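Long-range contact in AGR_C_4470p (Agrobacterium tumefaciens str. C58, PDB 2HQV), which is of unknown function but belongs to the ChuX/HutX family of haem-utilisation proteins and so may take part in handling haem: residues V98-P103 with H115-I120. Numbering follows the deposited sequence.
Sequences VPGHLP and HGDSPI
Ile-120 reaches into the bend made by residues 98-103. With CD1 anti to CA (chi2 176°), the arm of Ile-120 extends among backbone carbonyls. Ile-120 CD1 lies 3.7 Å from Val-98 O and equally near Gly-100 O. Further down the arm, Ile-120 CG1 packs against Val-98 CG1 at 3.7 Å, the two side chains running past each other in opposite senses. Leu-102 CD2 adds a looser apolar touch to CD1. Ile-85 and Met-87, on the neighbouring strand 85-90, also meet Ile-120. The Pro-103 ring packs on 115-120. Pro-103 CG sits 3.5 Å from Ile-120 O, while Pro-103 CB lies 3.6 Å from Gly-116 N. The contact joins the end of strand 94-100, outermost in this chain's six-stranded antiparallel sheet, to the loop linking strands 111-114 and 123-124 of the smaller sheet. Both belong to the ChuX/HutX haem-utilisation family region. Ser-118 supplies the polar link. Its OG stands anti to the backbone N (chi1 170°). Ser-118 OG donates to His-101 O over 2.7 Å. The approach is in the carbonyl plane, at a C=O...OG angle of 150°. Ser-118 OG also accepts from Ile-120 N at 3.1 Å, closing an ST turn. Pro-119 CG rests 3.4 Å from Pro-99 O. Val-98 and Pro-119 each also pack on their own counterparts in the second subunit.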
ATOM      1  N   VAL A  98      -2.291   2.363  10.129  1.00 32.54           N
ATOM      2  CA  VAL A  98      -2.512   3.721  10.594  1.00 31.78           C
ATOM      3  C   VAL A  98      -3.775   3.854  11.431  1.00 31.86           C
ATOM      4  O   VAL A  98      -4.879   3.595  10.953  1.00 29.00           O
ATOM      5  CB  VAL A  98      -2.630   4.699   9.398  1.00 31.17           C
ATOM      6  CG1 VAL A  98      -2.624   6.153   9.894  1.00 31.97           C
ATOM      7  CG2 VAL A  98      -1.492   4.450   8.403  1.00 32.90           C
ATOM      8  N   PRO A  99      -3.624   4.233  12.706  1.00 31.92           N
ATOM      9  CA  PRO A  99      -4.800   4.396  13.564  1.00 30.97           C
ATOM     10  C   PRO A  99      -5.351   5.802  13.337  1.00 30.65           C
ATOM     11  O   PRO A  99      -4.584   6.749  13.143  1.00 28.20           O
ATOM     12  CB  PRO A  99      -4.228   4.225  14.963  1.00 32.77           C
ATOM     13  CG  PRO A  99      -2.869   4.856  14.833  1.00 34.70           C
ATOM     14  CD  PRO A  99      -2.378   4.309  13.493  1.00 32.46           C
ATOM     15  N   GLY A 100      -6.669   5.941  13.341  1.00 30.55           N
ATOM     16  CA  GLY A 100      -7.257   7.255  13.155  1.00 30.35           C
ATOM     17  C   GLY A 100      -8.721   7.197  12.787  1.00 31.33           C
ATOM     18  O   GLY A 100      -9.249   6.124  12.515  1.00 29.15           O
ATOM     19  N   HIS A 101      -9.383   8.350  12.815  1.00 32.10           N
ATOM     20  CA  HIS A 101     -10.786   8.432  12.436  1.00 33.68           C
ATOM     21  C   HIS A 101     -10.809   8.516  10.917  1.00 33.24           C
ATOM     22  O   HIS A 101      -9.895   9.070  10.312  1.00 32.25           O
ATOM     23  CB  HIS A 101     -11.442   9.697  13.006  1.00 37.76           C
ATOM     24  CG  HIS A 101     -11.685   9.649  14.482  1.00 43.39           C
ATOM     25  ND1 HIS A 101     -10.667   9.699  15.411  1.00 45.46           N
ATOM     26  CD2 HIS A 101     -12.836   9.545  15.192  1.00 44.90           C
ATOM     27  CE1 HIS A 101     -11.180   9.627  16.627  1.00 46.49           C
ATOM     28  NE2 HIS A 101     -12.493   9.534  16.520  1.00 45.61           N
ATOM     29  N   LEU A 102     -11.831   7.953  10.291  1.00 31.27           N
ATOM     30  CA  LEU A 102     -11.927   8.041   8.840  1.00 32.48           C
ATOM     31  C   LEU A 102     -12.473   9.417   8.474  1.00 33.80           C
ATOM     32  O   LEU A 102     -13.529   9.824   8.967  1.00 28.95           O
ATOM     33  CB  LEU A 102     -12.845   6.949   8.298  1.00 30.94           C
ATOM     34  CG  LEU A 102     -12.279   5.535   8.380  1.00 32.17           C
ATOM     35  CD1 LEU A 102     -13.226   4.550   7.707  1.00 32.07           C
ATOM     36  CD2 LEU A 102     -10.918   5.515   7.708  1.00 33.04           C
ATOM     37  N   PRO A 103     -11.758  10.161   7.610  1.00 34.62           N
ATOM     38  CA  PRO A 103     -12.217  11.495   7.211  1.00 34.91           C
ATOM     39  C   PRO A 103     -13.237  11.462   6.085  1.00 35.39           C
ATOM     40  O   PRO A 103     -13.461  10.426   5.460  1.00 33.23           O
ATOM     41  CB  PRO A 103     -10.928  12.178   6.777  1.00 35.55           C
ATOM     42  CG  PRO A 103     -10.218  11.070   6.082  1.00 36.41           C
ATOM     43  CD  PRO A 103     -10.438   9.870   7.019  1.00 37.46           C
ATOM     44  N   HIS A 115      -9.401  13.448   2.915  1.00 45.73           N
ATOM     45  CA  HIS A 115      -8.544  14.371   3.645  1.00 48.82           C
ATOM     46  C   HIS A 115      -9.360  15.033   4.752  1.00 50.33           C
ATOM     47  O   HIS A 115     -10.466  15.524   4.517  1.00 49.22           O
ATOM     48  CB  HIS A 115      -7.981  15.444   2.707  1.00 51.82           C
ATOM     49  CG  HIS A 115      -7.082  14.906   1.635  1.00 55.33           C
ATOM     50  ND1 HIS A 115      -5.890  14.269   1.912  1.00 56.60           N
ATOM     51  CD2 HIS A 115      -7.197  14.919   0.285  1.00 57.07           C
ATOM     52  CE1 HIS A 115      -5.309  13.913   0.778  1.00 56.44           C
ATOM     53  NE2 HIS A 115      -6.082  14.296  -0.223  1.00 56.93           N
ATOM     54  N   GLY A 116      -8.813  15.034   5.960  1.00 50.05           N
ATOM     55  CA  GLY A 116      -9.505  15.642   7.081  1.00 50.64           C
ATOM     56  C   GLY A 116      -8.590  15.703   8.284  1.00 50.76           C
ATOM     57  O   GLY A 116      -7.373  15.594   8.143  1.00 50.17           O
ATOM     58  N   ASP A 117      -9.170  15.882   9.465  1.00 50.63           N
ATOM     59  CA  ASP A 117      -8.381  15.939  10.687  1.00 51.35           C
ATOM     60  C   ASP A 117      -8.073  14.512  11.127  1.00 49.38           C
ATOM     61  O   ASP A 117      -8.644  13.997  12.097  1.00 49.02           O
ATOM     62  CB  ASP A 117      -9.147  16.684  11.784  1.00 55.25           C
ATOM     63  CG  ASP A 117      -8.415  16.676  13.110  1.00 59.10           C
ATOM     64  OD1 ASP A 117      -7.214  17.025  13.129  1.00 60.77           O
ATOM     65  OD2 ASP A 117      -9.041  16.321  14.134  1.00 62.18           O
ATOM     66  N   SER A 118      -7.165  13.880  10.394  1.00 44.87           N
ATOM     67  CA  SER A 118      -6.762  12.508  10.671  1.00 40.25           C
ATOM     68  C   SER A 118      -5.504  12.175   9.897  1.00 36.53           C
ATOM     69  O   SER A 118      -5.292  12.683   8.795  1.00 35.75           O
ATOM     70  CB  SER A 118      -7.867  11.533  10.258  1.00 40.38           C
ATOM     71  OG  SER A 118      -7.409  10.189  10.297  1.00 37.93           O
ATOM     72  N   PRO A 119      -4.639  11.327  10.470  1.00 33.06           N
ATOM     73  CA  PRO A 119      -3.412  10.964   9.760  1.00 33.25           C
ATOM     74  C   PRO A 119      -3.719  10.058   8.566  1.00 30.36           C
ATOM     75  O   PRO A 119      -2.862   9.831   7.718  1.00 30.51           O
ATOM     76  CB  PRO A 119      -2.588  10.258  10.832  1.00 30.97           C
ATOM     77  CG  PRO A 119      -3.635   9.637  11.711  1.00 33.41           C
ATOM     78  CD  PRO A 119      -4.652  10.757  11.828  1.00 33.06           C
ATOM     79  N   ILE A 120      -4.942   9.543   8.512  1.00 28.93           N
ATOM     80  CA  ILE A 120      -5.358   8.681   7.406  1.00 28.35           C
ATOM     81  C   ILE A 120      -5.810   9.590   6.272  1.00 28.91           C
ATOM     82  O   ILE A 120      -6.852  10.231   6.365  1.00 29.25           O
ATOM     83  CB  ILE A 120      -6.543   7.768   7.802  1.00 28.80           C
ATOM     84  CG1 ILE A 120      -6.108   6.789   8.891  1.00 28.42           C
ATOM     85  CG2 ILE A 120      -7.059   7.000   6.568  1.00 29.99           C
ATOM     86  CD1 ILE A 120      -7.240   5.924   9.417  1.00 28.61           C
TER